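Local coordinates for Non-structural protein NS2 (Bluetongue virus, PDB 1UTY) that binds single-stranded RNA, an activity assigned to the N-terminal domain of this viral phosphoprotein, the part described here, at residues 63-68 / 76-81; 13-18 / 32-37. One frame throughout, in Å; residues are numbered along the deposited sequence.

Two strand pairs of one mixed beta-sheet, three strands apart in its order, show how a strongly curved sheet can bring residues far apart in strand order into direct contact. Interaction 2 pairs strands 10-15 and 34-39 and is complete along the chain before interaction 1, the hairpin of strands 64-70 and 73-79, begins. Their centres lie about 13 Å apart, yet their apolar side chains meet: Leu77 CD2 packs 4.0 Å from Ile37 CD1, and Leu79 CD1 lies 4.0 Å from Val14 CG1. The hairpin face carrying Leu77 and Leu79 thus packs against Val14 and Ile37 of interaction 2. Both belong to the RNA-binding domain, and interaction 2 also reaches the second subunit.

Interaction 1: 63-68 / 76-81; sequences PGAYRI and SLMLTP
Strands 64-68 and 76-79 run antiparallel at 158°, their axes 4.7 Å apart, with Gly64-Leu79 and Tyr66-Leu77 as hydrogen-bonded pairs and Ala65-Met78 and Arg67-Ser76 as the non-hydrogen-bonded pairs. The bond from Tyr66 N to Leu77 O is almost straight, 2.8 Å long and directed nearly along the carbonyl axis. On one face, the Tyr66 side chain lies crosswise to Leu79, whose CD1 methyl rests 3.8 Å from ring atom CD2. Tyr66 CG is anti to its own carbonyl carbon (chi1 -56°), and the ring reaches back over Gly64, which has no side chain there; the hydroxyl is anchored on Gly62 O. Farther along, Ile68 CD1 meets Leu77 CD1 obliquely at 3.9 Å. The other face is polar at one end: Arg67, bent at chi3 (-93°), grips Ser76 OG side-on, with NE at 2.9 Å and NH2 at 3.0 Å, the oxygen near the guanidinium plane. A salt bridge from NH2 to Glu92 fixes the same group further. On this face too, Met78 folds its SD to within 3.6 Å of Ala65 CB. Strand 97-110 flanks the hairpin beside 64-70, and strand 84-87 beside 73-79.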
ATOM      1  N   PRO A  63      -7.193 -14.490   7.549  1.00 19.72           N
ATOM      2  CA  PRO A  63      -5.960 -14.785   6.803  1.00 20.03           C
ATOM      3  C   PRO A  63      -5.817 -13.893   5.570  1.00 20.28           C
ATOM      4  O   PRO A  63      -6.814 -13.373   5.063  1.00 20.19           O
ATOM      5  CB  PRO A  63      -6.102 -16.265   6.408  1.00 20.04           C
ATOM      6  CG  PRO A  63      -7.528 -16.634   6.634  1.00 20.60           C
ATOM      7  CD  PRO A  63      -8.170 -15.587   7.493  1.00 19.98           C
ATOM      8  N   GLY A  64      -4.587 -13.720   5.101  1.00 20.37           N
ATOM      9  CA  GLY A  64      -4.304 -12.790   4.029  1.00 19.90           C
ATOM     10  C   GLY A  64      -2.846 -12.393   3.926  1.00 20.27           C
ATOM     11  O   GLY A  64      -2.039 -12.642   4.835  1.00 20.65           O
ATOM     12  N   ALA A  65      -2.513 -11.805   2.784  1.00 20.03           N
ATOM     13  CA  ALA A  65      -1.234 -11.166   2.563  1.00 19.88           C
ATOM     14  C   ALA A  65      -1.363  -9.694   2.942  1.00 20.12           C
ATOM     15  O   ALA A  65      -2.199  -8.986   2.395  1.00 19.76           O
ATOM     16  CB  ALA A  65      -0.848 -11.291   1.111  1.00 19.86           C
ATOM     17  N   TYR A  66      -0.540  -9.245   3.890  1.00 20.55           N
ATOM     18  CA  TYR A  66      -0.590  -7.871   4.383  1.00 20.56           C
ATOM     19  C   TYR A  66       0.785  -7.202   4.292  1.00 20.97           C
ATOM     20  O   TYR A  66       1.782  -7.731   4.775  1.00 20.61           O
ATOM     21  CB  TYR A  66      -1.083  -7.838   5.827  1.00 20.20           C
ATOM     22  CG  TYR A  66      -2.423  -8.501   6.050  1.00 20.02           C
ATOM     23  CD1 TYR A  66      -3.597  -7.805   5.827  1.00 20.45           C
ATOM     24  CD2 TYR A  66      -2.515  -9.824   6.501  1.00 20.02           C
ATOM     25  CE1 TYR A  66      -4.824  -8.390   6.032  1.00 21.65           C
ATOM     26  CE2 TYR A  66      -3.743 -10.419   6.725  1.00 19.18           C
ATOM     27  CZ  TYR A  66      -4.893  -9.687   6.482  1.00 20.28           C
ATOM     28  OH  TYR A  66      -6.134 -10.223   6.675  1.00 20.80           O
ATOM     29  N   ARG A  67       0.821  -6.038   3.659  1.00 21.38           N
ATOM     30  CA  ARG A  67       2.052  -5.271   3.532  1.00 22.34           C
ATOM     31  C   ARG A  67       1.896  -3.945   4.250  1.00 22.27           C
ATOM     32  O   ARG A  67       1.143  -3.083   3.807  1.00 22.64           O
ATOM     33  CB  ARG A  67       2.381  -5.041   2.058  1.00 22.41           C
ATOM     34  CG  ARG A  67       3.639  -4.224   1.793  1.00 24.32           C
ATOM     35  CD  ARG A  67       4.166  -4.392   0.369  1.00 27.49           C
ATOM     36  NE  ARG A  67       5.173  -5.460   0.286  1.00 29.56           N
ATOM     37  CZ  ARG A  67       5.576  -6.056  -0.846  1.00 31.08           C
ATOM     38  NH1 ARG A  67       5.040  -5.720  -2.032  1.00 29.11           N
ATOM     39  NH2 ARG A  67       6.522  -6.991  -0.793  1.00 29.06           N
ATOM     40  N   ILE A  68       2.596  -3.782   5.367  1.00 22.14           N
ATOM     41  CA  ILE A  68       2.547  -2.510   6.068  1.00 22.11           C
ATOM     42  C   ILE A  68       3.466  -1.515   5.383  1.00 22.51           C
ATOM     43  O   ILE A  68       4.640  -1.790   5.208  1.00 21.78           O
ATOM     44  CB  ILE A  68       2.920  -2.669   7.548  1.00 22.04           C
ATOM     45  CG1 ILE A  68       1.873  -3.518   8.272  1.00 22.11           C
ATOM     46  CG2 ILE A  68       3.063  -1.292   8.205  1.00 21.31           C
ATOM     47  CD1 ILE A  68       2.387  -4.196   9.545  1.00 22.57           C
ATOM     48  N   SER A  76       6.245  -7.131   5.086  1.00 21.73           N
ATOM     49  CA  SER A  76       5.349  -8.013   4.335  1.00 22.21           C
ATOM     50  C   SER A  76       5.040  -9.259   5.144  1.00 22.33           C
ATOM     51  O   SER A  76       5.955  -9.950   5.589  1.00 22.59           O
ATOM     52  CB  SER A  76       5.960  -8.436   2.996  1.00 21.95           C
ATOM     53  OG  SER A  76       6.326  -7.314   2.226  1.00 23.11           O
ATOM     54  N   LEU A  77       3.758  -9.558   5.309  1.00 22.02           N
ATOM     55  CA  LEU A  77       3.357 -10.662   6.166  1.00 22.11           C
ATOM     56  C   LEU A  77       2.341 -11.573   5.490  1.00 22.22           C
ATOM     57  O   LEU A  77       1.343 -11.108   4.909  1.00 22.32           O
ATOM     58  CB  LEU A  77       2.780 -10.148   7.480  1.00 21.79           C
ATOM     59  CG  LEU A  77       3.614  -9.192   8.321  1.00 22.19           C
ATOM     60  CD1 LEU A  77       3.128  -7.737   8.095  1.00 21.34           C
ATOM     61  CD2 LEU A  77       3.523  -9.591   9.787  1.00 19.11           C
ATOM     62  N   MET A  78       2.615 -12.868   5.565  1.00 21.88           N
ATOM     63  CA  MET A  78       1.631 -13.881   5.221  1.00 22.05           C
ATOM     64  C   MET A  78       1.032 -14.445   6.499  1.00 22.07           C
ATOM     65  O   MET A  78       1.717 -15.121   7.273  1.00 21.93           O
ATOM     66  CB  MET A  78       2.276 -14.998   4.410  1.00 22.26           C
ATOM     67  CG  MET A  78       2.785 -14.580   3.051  1.00 22.02           C
ATOM     68  SD  MET A  78       1.496 -13.855   2.012  1.00 23.26           S
ATOM     69  CE  MET A  78       2.407 -13.706   0.532  1.00 20.37           C
ATOM     70  N   LEU A  79      -0.240 -14.150   6.738  1.00 22.24           N
ATOM     71  CA  LEU A  79      -0.925 -14.705   7.910  1.00 22.35           C
ATOM     72  C   LEU A  79      -1.916 -15.738   7.451  1.00 22.66           C
ATOM     73  O   LEU A  79      -2.917 -15.392   6.805  1.00 23.54           O
ATOM     74  CB  LEU A  79      -1.627 -13.607   8.725  1.00 21.74           C
ATOM     75  CG  LEU A  79      -0.779 -12.377   9.070  1.00 22.01           C
ATOM     76  CD1 LEU A  79      -1.611 -11.358   9.839  1.00 20.39           C
ATOM     77  CD2 LEU A  79       0.532 -12.763   9.851  1.00 20.60           C
ATOM     78  N   THR A  80      -1.641 -17.004   7.748  1.00 22.55           N
ATOM     79  CA  THR A  80      -2.568 -18.054   7.370  1.00 23.21           C
ATOM     80  C   THR A  80      -3.204 -18.638   8.612  1.00 23.85           C
ATOM     81  O   THR A  80      -2.827 -18.251   9.723  1.00 24.63           O
ATOM     82  CB  THR A  80      -1.888 -19.164   6.505  1.00 22.95           C
ATOM     83  OG1 THR A  80      -1.027 -19.953   7.324  1.00 22.67           O
ATOM     84  CG2 THR A  80      -0.973 -18.550   5.440  1.00 22.80           C
ATOM     85  N   PRO A  81      -4.165 -19.557   8.434  1.00 24.09           N
ATOM     86  CA  PRO A  81      -4.716 -20.312   9.564  1.00 24.26           C
ATOM     87  C   PRO A  81      -3.657 -21.223  10.168  1.00 24.78           C
ATOM     88  O   PRO A  81      -3.767 -21.596  11.332  1.00 24.64           O
ATOM     89  CB  PRO A  81      -5.835 -21.165   8.930  1.00 24.28           C
ATOM     90  CG  PRO A  81      -6.079 -20.598   7.571  1.00 24.26           C
ATOM     91  CD  PRO A  81      -4.791 -19.943   7.153  1.00 23.77           C
TER

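Interaction 2: 13-18 / 32-37; sequences FVLDVT and QPYCQI
Phe13 and Gln36, a non-hydrogen-bonded pair, lie side by side and point the same way, the ring and amide planes only 19° apart. The glutamine chain is extended, with CG anti to its backbone N (chi1 177°), so its methylenes run along the ring and CG comes 3.6 Å from Phe13 CE1; its NE2 bonds to Asn11. On the same face the Tyr34 ring lies obliquely against two beta carbons, its CD1 4.1 Å from Phe13 CB and its CE1 3.9 Å from Leu15 CB. The phenol hydroxyl reaches Pro145 O of the second subunit, whose Leu144 also packs on Leu15 and Tyr34. Across the sheet, Val14 CG2 meets Ile37 CD1 obliquely at 3.7 Å, and Cys23 of helix 22-29 packs against both. Between these faces, Val14 and Cys35 exchange two backbone bonds; the one from Val14 N, 2.8 Å long, approaches Cys35 O from above the carbonyl plane. Where the strands diverge, a water accepts from Asp16 N at 2.8 Å and lies 2.7 Å from Pro33 O, linking the two segments. This is an antiparallel pair joined through a helix-containing connection, with one face turned to the helix and the domain core and the other contributing to the subunit interface.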
ATOM      1  N   PHE A  13       2.225  -6.384  16.164  1.00 19.68           N
ATOM      2  CA  PHE A  13       1.290  -6.919  17.121  1.00 19.52           C
ATOM      3  C   PHE A  13       0.002  -7.170  16.370  1.00 19.73           C
ATOM      4  O   PHE A  13      -0.731  -6.238  16.049  1.00 19.65           O
ATOM      5  CB  PHE A  13       1.103  -5.927  18.276  1.00 19.35           C
ATOM      6  CG  PHE A  13       2.392  -5.627  19.020  1.00 18.54           C
ATOM      7  CD1 PHE A  13       2.784  -6.419  20.096  1.00 16.31           C
ATOM      8  CD2 PHE A  13       3.225  -4.583  18.604  1.00 16.42           C
ATOM      9  CE1 PHE A  13       3.991  -6.168  20.777  1.00 18.38           C
ATOM     10  CE2 PHE A  13       4.425  -4.308  19.265  1.00 18.49           C
ATOM     11  CZ  PHE A  13       4.823  -5.114  20.362  1.00 17.90           C
ATOM     12  N   VAL A  14      -0.237  -8.431  16.033  1.00 20.02           N
ATOM     13  CA  VAL A  14      -1.424  -8.793  15.274  1.00 20.23           C
ATOM     14  C   VAL A  14      -2.596  -8.850  16.226  1.00 20.85           C
ATOM     15  O   VAL A  14      -2.534  -9.522  17.260  1.00 21.57           O
ATOM     16  CB  VAL A  14      -1.260 -10.124  14.504  1.00 20.14           C
ATOM     17  CG1 VAL A  14      -2.474 -10.392  13.640  1.00 18.38           C
ATOM     18  CG2 VAL A  14       0.005 -10.078  13.616  1.00 19.42           C
ATOM     19  N   LEU A  15      -3.634  -8.087  15.890  1.00 21.37           N
ATOM     20  CA  LEU A  15      -4.915  -8.150  16.558  1.00 21.97           C
ATOM     21  C   LEU A  15      -5.837  -8.874  15.588  1.00 22.60           C
ATOM     22  O   LEU A  15      -6.193  -8.334  14.525  1.00 23.60           O
ATOM     23  CB  LEU A  15      -5.429  -6.742  16.871  1.00 21.53           C
ATOM     24  CG  LEU A  15      -6.864  -6.630  17.422  1.00 23.12           C
ATOM     25  CD1 LEU A  15      -7.021  -7.363  18.765  1.00 21.96           C
ATOM     26  CD2 LEU A  15      -7.317  -5.156  17.549  1.00 23.48           C
ATOM     27  N   ASP A  16      -6.194 -10.101  15.942  1.00 22.99           N
ATOM     28  CA  ASP A  16      -7.025 -10.969  15.112  1.00 23.38           C
ATOM     29  C   ASP A  16      -8.098 -11.584  15.998  1.00 23.45           C
ATOM     30  O   ASP A  16      -7.961 -12.718  16.458  1.00 23.01           O
ATOM     31  CB  ASP A  16      -6.178 -12.073  14.459  1.00 23.76           C
ATOM     32  CG  ASP A  16      -7.024 -13.094  13.675  1.00 24.68           C
ATOM     33  OD1 ASP A  16      -8.093 -12.739  13.137  1.00 26.28           O
ATOM     34  OD2 ASP A  16      -6.698 -14.287  13.540  1.00 25.85           O
ATOM     35  N   VAL A  17      -9.164 -10.815  16.224  1.00 23.64           N
ATOM     36  CA  VAL A  17     -10.206 -11.134  17.203  1.00 23.62           C
ATOM     37  C   VAL A  17     -11.027 -12.390  16.847  1.00 23.44           C
ATOM     38  O   VAL A  17     -11.449 -13.127  17.752  1.00 23.15           O
ATOM     39  CB  VAL A  17     -11.139  -9.878  17.463  1.00 24.16           C
ATOM     40  CG1 VAL A  17     -12.498 -10.276  18.020  1.00 24.31           C
ATOM     41  CG2 VAL A  17     -10.473  -8.907  18.427  1.00 24.24           C
ATOM     42  N   THR A  18     -11.264 -12.627  15.552  1.00 22.94           N
ATOM     43  CA  THR A  18     -11.999 -13.826  15.132  1.00 23.38           C
ATOM     44  C   THR A  18     -11.103 -15.055  15.120  1.00 22.96           C
ATOM     45  O   THR A  18     -11.583 -16.164  14.929  1.00 22.69           O
ATOM     46  CB  THR A  18     -12.749 -13.676  13.753  1.00 23.17           C
ATOM     47  OG1 THR A  18     -11.807 -13.465  12.693  1.00 24.96           O
ATOM     48  CG2 THR A  18     -13.632 -12.442  13.731  1.00 22.93           C
ATOM     49  N   GLN A  32      -4.659 -13.871  25.347  1.00 21.43           N
ATOM     50  CA  GLN A  32      -4.032 -12.582  25.113  1.00 21.40           C
ATOM     51  C   GLN A  32      -4.697 -11.916  23.902  1.00 20.66           C
ATOM     52  O   GLN A  32      -5.136 -12.609  22.985  1.00 20.53           O
ATOM     53  CB  GLN A  32      -2.517 -12.737  24.893  1.00 21.48           C
ATOM     54  CG  GLN A  32      -1.761 -13.394  26.045  1.00 21.81           C
ATOM     55  CD  GLN A  32      -1.676 -12.506  27.287  1.00 24.06           C
ATOM     56  OE1 GLN A  32      -1.984 -11.310  27.236  1.00 22.73           O
ATOM     57  NE2 GLN A  32      -1.270 -13.100  28.407  1.00 24.19           N
ATOM     58  N   PRO A  33      -4.807 -10.593  23.908  1.00 19.99           N
ATOM     59  CA  PRO A  33      -5.380  -9.885  22.751  1.00 20.23           C
ATOM     60  C   PRO A  33      -4.465  -9.909  21.514  1.00 20.51           C
ATOM     61  O   PRO A  33      -4.966 -10.113  20.412  1.00 20.77           O
ATOM     62  CB  PRO A  33      -5.619  -8.454  23.262  1.00 19.71           C
ATOM     63  CG  PRO A  33      -4.893  -8.330  24.580  1.00 20.01           C
ATOM     64  CD  PRO A  33      -4.446  -9.689  25.016  1.00 20.14           C
ATOM     65  N   TYR A  34      -3.154  -9.753  21.684  1.00 20.89           N
ATOM     66  CA  TYR A  34      -2.258  -9.687  20.516  1.00 21.26           C
ATOM     67  C   TYR A  34      -1.378 -10.902  20.330  1.00 21.48           C
ATOM     68  O   TYR A  34      -1.065 -11.619  21.297  1.00 21.05           O
ATOM     69  CB  TYR A  34      -1.356  -8.451  20.573  1.00 20.77           C
ATOM     70  CG  TYR A  34      -2.121  -7.181  20.785  1.00 21.12           C
ATOM     71  CD1 TYR A  34      -2.677  -6.486  19.705  1.00 20.35           C
ATOM     72  CD2 TYR A  34      -2.305  -6.668  22.072  1.00 21.27           C
ATOM     73  CE1 TYR A  34      -3.410  -5.296  19.912  1.00 19.99           C
ATOM     74  CE2 TYR A  34      -3.035  -5.494  22.284  1.00 20.00           C
ATOM     75  CZ  TYR A  34      -3.575  -4.810  21.205  1.00 18.96           C
ATOM     76  OH  TYR A  34      -4.292  -3.656  21.437  1.00 18.26           O
ATOM     77  N   CYS A  35      -0.962 -11.115  19.080  1.00 21.50           N
ATOM     78  CA  CYS A  35       0.205 -11.938  18.831  1.00 22.08           C
ATOM     79  C   CYS A  35       1.359 -11.068  18.357  1.00 22.27           C
ATOM     80  O   CYS A  35       1.288 -10.472  17.268  1.00 23.12           O
ATOM     81  CB  CYS A  35      -0.090 -13.044  17.825  1.00 22.39           C
ATOM     82  SG  CYS A  35       1.221 -14.273  17.783  1.00 24.43           S
ATOM     83  N   GLN A  36       2.411 -10.978  19.167  1.00 21.69           N
ATOM     84  CA  GLN A  36       3.596 -10.232  18.754  1.00 21.89           C
ATOM     85  C   GLN A  36       4.455 -11.004  17.741  1.00 22.20           C
ATOM     86  O   GLN A  36       4.841 -12.167  17.988  1.00 22.04           O
ATOM     87  CB  GLN A  36       4.449  -9.832  19.955  1.00 21.50           C
ATOM     88  CG  GLN A  36       5.744  -9.113  19.584  1.00 22.88           C
ATOM     89  CD  GLN A  36       6.651  -8.845  20.801  1.00 24.61           C
ATOM     90  OE1 GLN A  36       6.531  -9.510  21.828  1.00 26.68           O
ATOM     91  NE2 GLN A  36       7.560  -7.891  20.672  1.00 21.40           N
ATOM     92  N   ILE A  37       4.751 -10.344  16.612  1.00 21.89           N
ATOM     93  CA  ILE A  37       5.769 -10.804  15.672  1.00 21.38           C
ATOM     94  C   ILE A  37       6.939  -9.828  15.656  1.00 21.54           C
ATOM     95  O   ILE A  37       6.786  -8.671  15.295  1.00 21.18           O
ATOM     96  CB  ILE A  37       5.185 -10.970  14.251  1.00 21.70           C
ATOM     97  CG1 ILE A  37       3.941 -11.862  14.313  1.00 20.58           C
ATOM     98  CG2 ILE A  37       6.252 -11.543  13.291  1.00 19.30           C
ATOM     99  CD1 ILE A  37       3.175 -11.917  13.019  1.00 20.97           C
TER
HETATM  100  O   HOH W   1      -5.065 -11.532  18.102  1.00 41.96           O